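Local coordinates for protein histone-lysine N-methyltransferase SETMAR (Homo sapiens, PDB 3BO5) that methylates histone H3 through its SET domain, using S-adenosyl-L-methionine, and, through its fused mariner transposase part, binds DNA in double-strand break repair, at residues Ile57-Cys62 and Asp225-Lys230; Gly72-Leu77 and Phe103-Leu108. The protein carries 2 engineered substitutions. All coordinates share one frame; numbering follows the deposited sequence.

Contact 1 (Ile57-Cys62 and Asp225-Lys230); sequences ITFPGC and DSMVPK. With ZN (zinc ion), chain B; ZN (zinc ion), chain D.
Thr58 and Phe59 both direct their backbone N-H at the carbonyl oxygen of Asp225, which they grip from opposite faces of its plane. The bond from Thr58 N to Asp225 O is short and nearly straight (2.7 Å, 170°), whereas the one from Phe59 N to Asp225 O is longer at 3.3 Å. Beside this pair of hydrogen bonds the side chains pack tightly: the Phe59 ring presents its edge to the turn, with CE2 3.3 Å from Ser226 O and CZ 3.4 Å from Met227 SD. The latter is a Met-aromatic contact, the sulfur near the ring plane. A loop of the zinc-binding pre-SET region thus docks on the SET-domain connection between strands 217-223 and 230-235, where Ser226 OG accepts from Val228 N in an ST turn. An alanine in place of Phe59 would probably open a gap beside Met227 SD and deprive Phe103 of its edge-to-face partner. The hydroxyl side of Thr58, an exposed residue, is looser and reached by water. Its OG1, turned anti to the carbonyl carbon (chi1 -47°), accepts from Met227 N at 3.1 Å, and a water links it to Ser226 OG. Ile57, also exposed, adds a CA-H...O contact to Asp225 O, with CG2 lying farther off.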
ATOM      1  N   ILE A  57       9.996   3.575 -16.669  1.00 21.92           N
ATOM      2  CA  ILE A  57      10.936   2.502 -16.345  1.00 21.39           C
ATOM      3  C   ILE A  57      12.326   3.073 -16.046  1.00 23.07           C
ATOM      4  O   ILE A  57      12.854   3.826 -16.909  1.00 24.38           O
ATOM      5  CB  ILE A  57      11.079   1.563 -17.530  1.00 21.86           C
ATOM      6  CG1 ILE A  57       9.702   1.138 -18.025  1.00 21.47           C
ATOM      7  CG2 ILE A  57      12.014   0.416 -17.121  1.00 23.10           C
ATOM      8  CD1 ILE A  57       9.746   0.369 -19.402  1.00 23.60           C
ATOM      9  N   THR A  58      12.883   2.720 -14.870  1.00 22.73           N
ATOM     10  CA  THR A  58      14.226   3.079 -14.370  1.00 23.81           C
ATOM     11  C   THR A  58      15.161   1.866 -14.407  1.00 23.77           C
ATOM     12  O   THR A  58      16.382   2.016 -14.621  1.00 22.90           O
ATOM     13  CB  THR A  58      14.199   3.511 -12.841  1.00 22.91           C
ATOM     14  OG1 THR A  58      13.148   4.437 -12.611  1.00 29.01           O
ATOM     15  CG2 THR A  58      15.524   4.063 -12.352  1.00 26.66           C
ATOM     16  N   PHE A  59      14.586   0.668 -14.174  1.00 19.94           N
ATOM     17  CA  PHE A  59      15.429  -0.527 -13.950  1.00 18.85           C
ATOM     18  C   PHE A  59      15.441  -1.425 -15.140  1.00 18.06           C
ATOM     19  O   PHE A  59      14.386  -1.745 -15.667  1.00 17.01           O
ATOM     20  CB  PHE A  59      14.900  -1.306 -12.743  1.00 19.94           C
ATOM     21  CG  PHE A  59      14.962  -0.519 -11.507  1.00 20.42           C
ATOM     22  CD1 PHE A  59      16.185  -0.024 -11.079  1.00 22.13           C
ATOM     23  CD2 PHE A  59      13.814  -0.179 -10.789  1.00 21.07           C
ATOM     24  CE1 PHE A  59      16.276   0.782  -9.896  1.00 23.94           C
ATOM     25  CE2 PHE A  59      13.909   0.580  -9.603  1.00 17.19           C
ATOM     26  CZ  PHE A  59      15.104   1.058  -9.164  1.00 21.90           C
ATOM     27  N   PRO A  60      16.660  -1.809 -15.591  1.00 17.77           N
ATOM     28  CA  PRO A  60      16.702  -2.560 -16.854  1.00 17.28           C
ATOM     29  C   PRO A  60      16.315  -4.030 -16.787  1.00 16.75           C
ATOM     30  O   PRO A  60      16.095  -4.647 -17.837  1.00 19.52           O
ATOM     31  CB  PRO A  60      18.152  -2.497 -17.271  1.00 17.29           C
ATOM     32  CG  PRO A  60      18.936  -2.161 -16.091  1.00 21.31           C
ATOM     33  CD  PRO A  60      17.997  -1.403 -15.124  1.00 17.66           C
ATOM     34  N   GLY A  61      16.194  -4.492 -15.563  1.00 16.27           N
ATOM     35  CA  GLY A  61      15.723  -5.880 -15.342  1.00 16.65           C
ATOM     36  C   GLY A  61      16.837  -6.919 -15.287  1.00 18.70           C
ATOM     37  O   GLY A  61      18.053  -6.607 -15.369  1.00 20.26           O
ATOM     38  N   CYS A  62      16.421  -8.185 -15.162  1.00 16.62           N
ATOM     39  CA  CYS A  62      17.398  -9.267 -15.105  1.00 16.67           C
ATOM     40  C   CYS A  62      17.578  -9.860 -16.482  1.00 16.54           C
ATOM     41  O   CYS A  62      16.835  -9.583 -17.437  1.00 17.33           O
ATOM     42  CB  CYS A  62      16.900 -10.328 -14.145  1.00 15.36           C
ATOM     43  SG  CYS A  62      15.337 -11.099 -14.639  1.00 14.02           S
ATOM     44  N   ASP A 225       9.040  -1.370 -12.073  1.00 14.26           N
ATOM     45  CA  ASP A 225       9.668  -0.634 -13.195  1.00 16.06           C
ATOM     46  C   ASP A 225      10.468   0.578 -12.780  1.00 16.69           C
ATOM     47  O   ASP A 225      11.437   0.941 -13.404  1.00 17.71           O
ATOM     48  CB  ASP A 225       8.601  -0.180 -14.181  1.00 14.65           C
ATOM     49  CG  ASP A 225       7.876  -1.317 -14.860  1.00 19.20           C
ATOM     50  OD1 ASP A 225       8.451  -2.347 -15.042  1.00 19.85           O
ATOM     51  OD2 ASP A 225       6.709  -1.164 -15.310  1.00 24.44           O
ATOM     52  N   SER A 226      10.018   1.205 -11.705  1.00 15.98           N
ATOM     53  CA  SER A 226      10.431   2.531 -11.276  1.00 15.04           C
ATOM     54  C   SER A 226      11.174   2.591  -9.979  1.00 15.19           C
ATOM     55  O   SER A 226      10.928   1.807  -9.048  1.00 16.03           O
ATOM     56  CB  SER A 226       9.122   3.366 -11.162  1.00 16.28           C
ATOM     57  OG  SER A 226       9.383   4.684 -10.678  1.00 16.15           O
ATOM     58  N   MET A 227      12.042   3.604  -9.851  1.00 14.63           N
ATOM     59  CA  MET A 227      12.629   3.914  -8.560  1.00 16.72           C
ATOM     60  C   MET A 227      11.580   4.312  -7.482  1.00 15.59           C
ATOM     61  O   MET A 227      11.853   4.216  -6.291  1.00 16.77           O
ATOM     62  CB  MET A 227      13.619   5.086  -8.702  1.00 19.04           C
ATOM     63  CG  MET A 227      14.455   5.228  -7.514  1.00 25.55           C
ATOM     64  SD  MET A 227      15.665   3.902  -7.301  1.00 35.74           S
ATOM     65  CE  MET A 227      16.334   4.361  -5.729  1.00 32.13           C
ATOM     66  N   VAL A 228      10.430   4.801  -7.925  1.00 15.82           N
ATOM     67  CA  VAL A 228       9.329   5.121  -7.004  1.00 14.04           C
ATOM     68  C   VAL A 228       8.704   3.764  -6.572  1.00 13.54           C
ATOM     69  O   VAL A 228       8.134   3.030  -7.429  1.00 13.05           O
ATOM     70  CB  VAL A 228       8.262   5.940  -7.637  1.00 12.93           C
ATOM     71  CG1 VAL A 228       7.225   6.317  -6.507  1.00 14.32           C
ATOM     72  CG2 VAL A 228       8.931   7.278  -8.103  1.00 16.94           C
ATOM     73  N   PRO A 229       8.825   3.441  -5.297  1.00 14.42           N
ATOM     74  CA  PRO A 229       8.328   2.121  -4.907  1.00 13.05           C
ATOM     75  C   PRO A 229       6.823   2.018  -4.829  1.00 11.72           C
ATOM     76  O   PRO A 229       6.118   3.001  -4.589  1.00 12.53           O
ATOM     77  CB  PRO A 229       8.863   1.940  -3.483  1.00 13.06           C
ATOM     78  CG  PRO A 229       8.787   3.330  -2.919  1.00 14.28           C
ATOM     79  CD  PRO A 229       9.410   4.143  -4.140  1.00 13.60           C
ATOM     80  N   LYS A 230       6.307   0.825  -5.098  1.00 11.49           N
ATOM     81  CA  LYS A 230       4.961   0.523  -4.766  1.00 11.88           C
ATOM     82  C   LYS A 230       4.900   0.259  -3.257  1.00 12.79           C
ATOM     83  O   LYS A 230       5.837  -0.280  -2.672  1.00 13.54           O
ATOM     84  CB  LYS A 230       4.605  -0.784  -5.492  1.00 12.79           C
ATOM     85  CG  LYS A 230       4.831  -0.716  -6.966  1.00 11.96           C
ATOM     86  CD  LYS A 230       4.177   0.505  -7.635  1.00 13.31           C
ATOM     87  CE  LYS A 230       4.333   0.372  -9.166  1.00 15.48           C
ATOM     88  NZ  LYS A 230       3.985   1.760  -9.751  1.00 16.57           N
TER
HETATM   89 ZN    ZN B 301      13.882  -9.783 -13.270  1.00 13.70          ZN
HETATM   90 ZN    ZN D 303      15.675 -13.036 -13.338  1.00 14.22          ZN
HETATM   91  O   HOH W   1      10.389   6.038 -12.653  1.00 21.31           O

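Contact 2 (Gly72-Leu77 and Phe103-Leu108); sequences GTCSCL and FECNVL. With ZN (zinc ion), chain B; ZN (zinc ion), chain D; ZN (zinc ion), chain C.
Cys76 and Cys105 meet through metal, their sulfurs 3.8 Å apart (SG to SG) and both bound to the zinc ion of chain B. Cys105 joins two of the metals. Its CB, leaving the backbone in the loop after strand 102-103, passes near two zinc ions without bonding either. The torsion at chi1 (-71°) sets SG anti to the carbonyl carbon and beside the backbone N. At the tip, SG bridges two metals: it lies 2.4 Å from the zinc ion of chain B and, equally, 2.4 Å from the zinc ion of chain C. Across from it Cys76 SG is a terminal ligand, 2.3 Å from the zinc ion of chain B, and the CB of Cys76 also packs against Cys105 SG. The three ions and nine cysteines form the triangular zinc cluster of the pre-SET domain, in which Cys62, Cys69 and Cys105 each serve two metals. Cys74 reaches the third corner: with SG anti to the backbone N (chi1 177°), that sulfur binds the zinc ion of chain D at 2.3 Å. No direct hydrogen bond joins the two segments. Farther from the metals their backbones meet carbonyl to carbonyl, Cys76 O lying 3.3 Å from Phe103 O, two acceptors that cannot bond to each other. A water mediates here, donating to Cys76 O at 2.7 Å and accepting from Phe103 N at 2.8 Å. Each segment is also braced internally. Leu77 N bonds to Cys74 O, closing a turn that contains Cys76, and Asn106 OD1 accepts from Leu108 N in an Asx turn just beyond Cys105. The carbonyl of Cys105 is held in turn by Gln121 NE2.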
ATOM      1  N   GLY A  72      21.030 -15.935  -7.056  1.00 20.27           N
ATOM      2  CA  GLY A  72      22.336 -16.354  -7.515  1.00 23.21           C
ATOM      3  C   GLY A  72      22.531 -15.991  -8.972  1.00 23.03           C
ATOM      4  O   GLY A  72      23.634 -15.557  -9.348  1.00 24.82           O
ATOM      5  N   THR A  73      21.464 -16.163  -9.771  1.00 22.18           N
ATOM      6  CA  THR A  73      21.584 -15.954 -11.219  1.00 22.03           C
ATOM      7  C   THR A  73      20.649 -14.825 -11.702  1.00 22.06           C
ATOM      8  O   THR A  73      20.775 -14.312 -12.806  1.00 24.23           O
ATOM      9  CB  THR A  73      21.354 -17.241 -12.010  1.00 24.07           C
ATOM     10  OG1 THR A  73      20.100 -17.805 -11.643  1.00 24.34           O
ATOM     11  CG2 THR A  73      22.400 -18.291 -11.603  1.00 22.71           C
ATOM     12  N   CYS A  74      19.745 -14.411 -10.842  1.00 17.88           N
ATOM     13  CA  CYS A  74      18.759 -13.382 -11.207  1.00 16.91           C
ATOM     14  C   CYS A  74      19.086 -12.111 -10.488  1.00 16.43           C
ATOM     15  O   CYS A  74      19.116 -12.088  -9.244  1.00 18.14           O
ATOM     16  CB  CYS A  74      17.366 -13.841 -10.794  1.00 17.29           C
ATOM     17  SG  CYS A  74      16.169 -12.534 -11.174  1.00 15.37           S
ATOM     18  N   SER A  75      19.424 -11.078 -11.256  1.00 17.07           N
ATOM     19  CA  SER A  75      19.819  -9.789 -10.614  1.00 16.76           C
ATOM     20  C   SER A  75      18.663  -9.093  -9.925  1.00 17.84           C
ATOM     21  O   SER A  75      18.833  -8.158  -9.143  1.00 19.77           O
ATOM     22  CB  SER A  75      20.503  -8.824 -11.590  1.00 18.92           C
ATOM     23  OG  SER A  75      19.740  -8.606 -12.759  1.00 17.65           O
ATOM     24  N   CYS A  76      17.443  -9.553 -10.203  1.00 15.41           N
ATOM     25  CA  CYS A  76      16.284  -9.108  -9.426  1.00 14.24           C
ATOM     26  C   CYS A  76      16.134  -9.759  -8.048  1.00 16.01           C
ATOM     27  O   CYS A  76      15.270  -9.307  -7.269  1.00 19.63           O
ATOM     28  CB  CYS A  76      14.967  -9.296 -10.216  1.00 15.22           C
ATOM     29  SG  CYS A  76      14.948  -8.432 -11.742  1.00 13.68           S
ATOM     30  N   LEU A  77      16.885 -10.822  -7.781  1.00 14.97           N
ATOM     31  CA  LEU A  77      16.761 -11.619  -6.584  1.00 17.45           C
ATOM     32  C   LEU A  77      18.048 -11.617  -5.794  1.00 20.16           C
ATOM     33  O   LEU A  77      18.466 -12.680  -5.303  1.00 22.16           O
ATOM     34  CB  LEU A  77      16.412 -13.059  -6.910  1.00 17.61           C
ATOM     35  CG  LEU A  77      15.025 -13.222  -7.513  1.00 15.70           C
ATOM     36  CD1 LEU A  77      14.659 -14.691  -7.795  1.00 14.80           C
ATOM     37  CD2 LEU A  77      13.971 -12.615  -6.638  1.00 16.88           C
ATOM     38  N   PHE A 103      12.833  -6.123  -5.071  1.00 13.86           N
ATOM     39  CA  PHE A 103      12.615  -5.812  -6.483  1.00 13.43           C
ATOM     40  C   PHE A 103      11.861  -6.945  -7.114  1.00 14.40           C
ATOM     41  O   PHE A 103      12.266  -8.061  -6.979  1.00 13.74           O
ATOM     42  CB  PHE A 103      13.973  -5.659  -7.184  1.00 14.10           C
ATOM     43  CG  PHE A 103      14.675  -4.427  -6.776  1.00 15.36           C
ATOM     44  CD1 PHE A 103      14.556  -3.262  -7.557  1.00 18.45           C
ATOM     45  CD2 PHE A 103      15.476  -4.430  -5.624  1.00 19.86           C
ATOM     46  CE1 PHE A 103      15.213  -2.076  -7.172  1.00 19.31           C
ATOM     47  CE2 PHE A 103      16.152  -3.231  -5.233  1.00 22.10           C
ATOM     48  CZ  PHE A 103      16.013  -2.103  -6.009  1.00 22.20           C
ATOM     49  N   GLU A 104      10.754  -6.644  -7.760  1.00 12.79           N
ATOM     50  CA  GLU A 104      10.086  -7.640  -8.657  1.00 10.92           C
ATOM     51  C   GLU A 104      10.704  -7.610 -10.051  1.00 12.35           C
ATOM     52  O   GLU A 104      11.245  -6.581 -10.503  1.00 13.95           O
ATOM     53  CB  GLU A 104       8.569  -7.361  -8.764  1.00 13.50           C
ATOM     54  CG  GLU A 104       7.909  -7.636  -7.437  1.00 12.56           C
ATOM     55  CD  GLU A 104       6.385  -7.829  -7.540  1.00 11.16           C
ATOM     56  OE1 GLU A 104       5.776  -7.707  -8.645  1.00 12.21           O
ATOM     57  OE2 GLU A 104       5.855  -8.042  -6.424  1.00 14.59           O
ATOM     58  N   CYS A 105      10.538  -8.734 -10.781  1.00 10.67           N
ATOM     59  CA  CYS A 105      10.843  -8.693 -12.212  1.00 12.71           C
ATOM     60  C   CYS A 105       9.846  -7.722 -12.856  1.00 13.31           C
ATOM     61  O   CYS A 105       8.756  -7.507 -12.348  1.00 16.00           O
ATOM     62  CB  CYS A 105      10.808 -10.088 -12.777  1.00 14.57           C
ATOM     63  SG  CYS A 105      12.171 -11.014 -12.228  1.00 12.70           S
ATOM     64  N   ASN A 106      10.323  -7.016 -13.898  1.00 13.58           N
ATOM     65  CA  ASN A 106       9.586  -5.909 -14.448  1.00 14.56           C
ATOM     66  C   ASN A 106       9.323  -6.053 -15.931  1.00 15.53           C
ATOM     67  O   ASN A 106       9.465  -7.113 -16.485  1.00 14.63           O
ATOM     68  CB  ASN A 106      10.234  -4.585 -14.067  1.00 12.91           C
ATOM     69  CG  ASN A 106      11.561  -4.356 -14.754  1.00 14.12           C
ATOM     70  OD1 ASN A 106      11.841  -4.935 -15.790  1.00 14.61           O
ATOM     71  ND2 ASN A 106      12.368  -3.422 -14.209  1.00 19.50           N
ATOM     72  N   VAL A 107       8.886  -4.957 -16.555  1.00 15.64           N
ATOM     73  CA  VAL A 107       8.461  -5.089 -17.958  1.00 17.25           C
ATOM     74  C   VAL A 107       9.669  -5.440 -18.871  1.00 17.57           C
ATOM     75  O   VAL A 107       9.486  -5.939 -19.996  1.00 19.34           O
ATOM     76  CB  VAL A 107       7.761  -3.786 -18.390  1.00 18.19           C
ATOM     77  CG1 VAL A 107       8.733  -2.620 -18.433  1.00 15.22           C
ATOM     78  CG2 VAL A 107       6.981  -3.984 -19.718  1.00 22.37           C
ATOM     79  N   LEU A 108      10.875  -5.161 -18.389  1.00 15.96           N
ATOM     80  CA  LEU A 108      12.045  -5.423 -19.196  1.00 14.50           C
ATOM     81  C   LEU A 108      12.700  -6.768 -18.965  1.00 15.78           C
ATOM     82  O   LEU A 108      13.623  -7.186 -19.758  1.00 17.95           O
ATOM     83  CB  LEU A 108      13.058  -4.327 -19.002  1.00 15.73           C
ATOM     84  CG  LEU A 108      12.487  -2.970 -19.426  1.00 18.70           C
ATOM     85  CD1 LEU A 108      13.690  -2.059 -19.234  1.00 17.95           C
ATOM     86  CD2 LEU A 108      11.935  -2.939 -20.866  1.00 20.16           C
TER
HETATM   87 ZN    ZN B 301      13.882  -9.783 -13.270  1.00 13.70          ZN
HETATM   88 ZN    ZN D 303      15.675 -13.036 -13.338  1.00 14.22          ZN
HETATM   89 ZN    ZN C 302      11.706 -13.055 -13.324  1.00 14.66          ZN
HETATM   90  O   HOH W   2      14.415  -8.472  -4.851  1.00 15.10           O

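How the contacts relate
Contact 2 is nested within the chain loop that contact 1 closes, and their centres lie 10 Å apart. They touch directly: Phe59 O probably accepts from Asn106 ND2 at 3.0 Å, and Asp225 OD1 from Val107 N, also at 3.0 Å. The second pair ties the SET-domain turn to the loop that follows Cys105. Both contacts share the zinc ions of chains B and D, which are 3.7 Å apart, since Cys62 bridges these two ions at the end of 57-62. Contact 1 is thus one of the places where the cluster region meets the SET domain. Neither contact touches the bound S-adenosyl-L-homocysteine or the separate zinc site of Cys213, Cys274, Cys276 and Cys281.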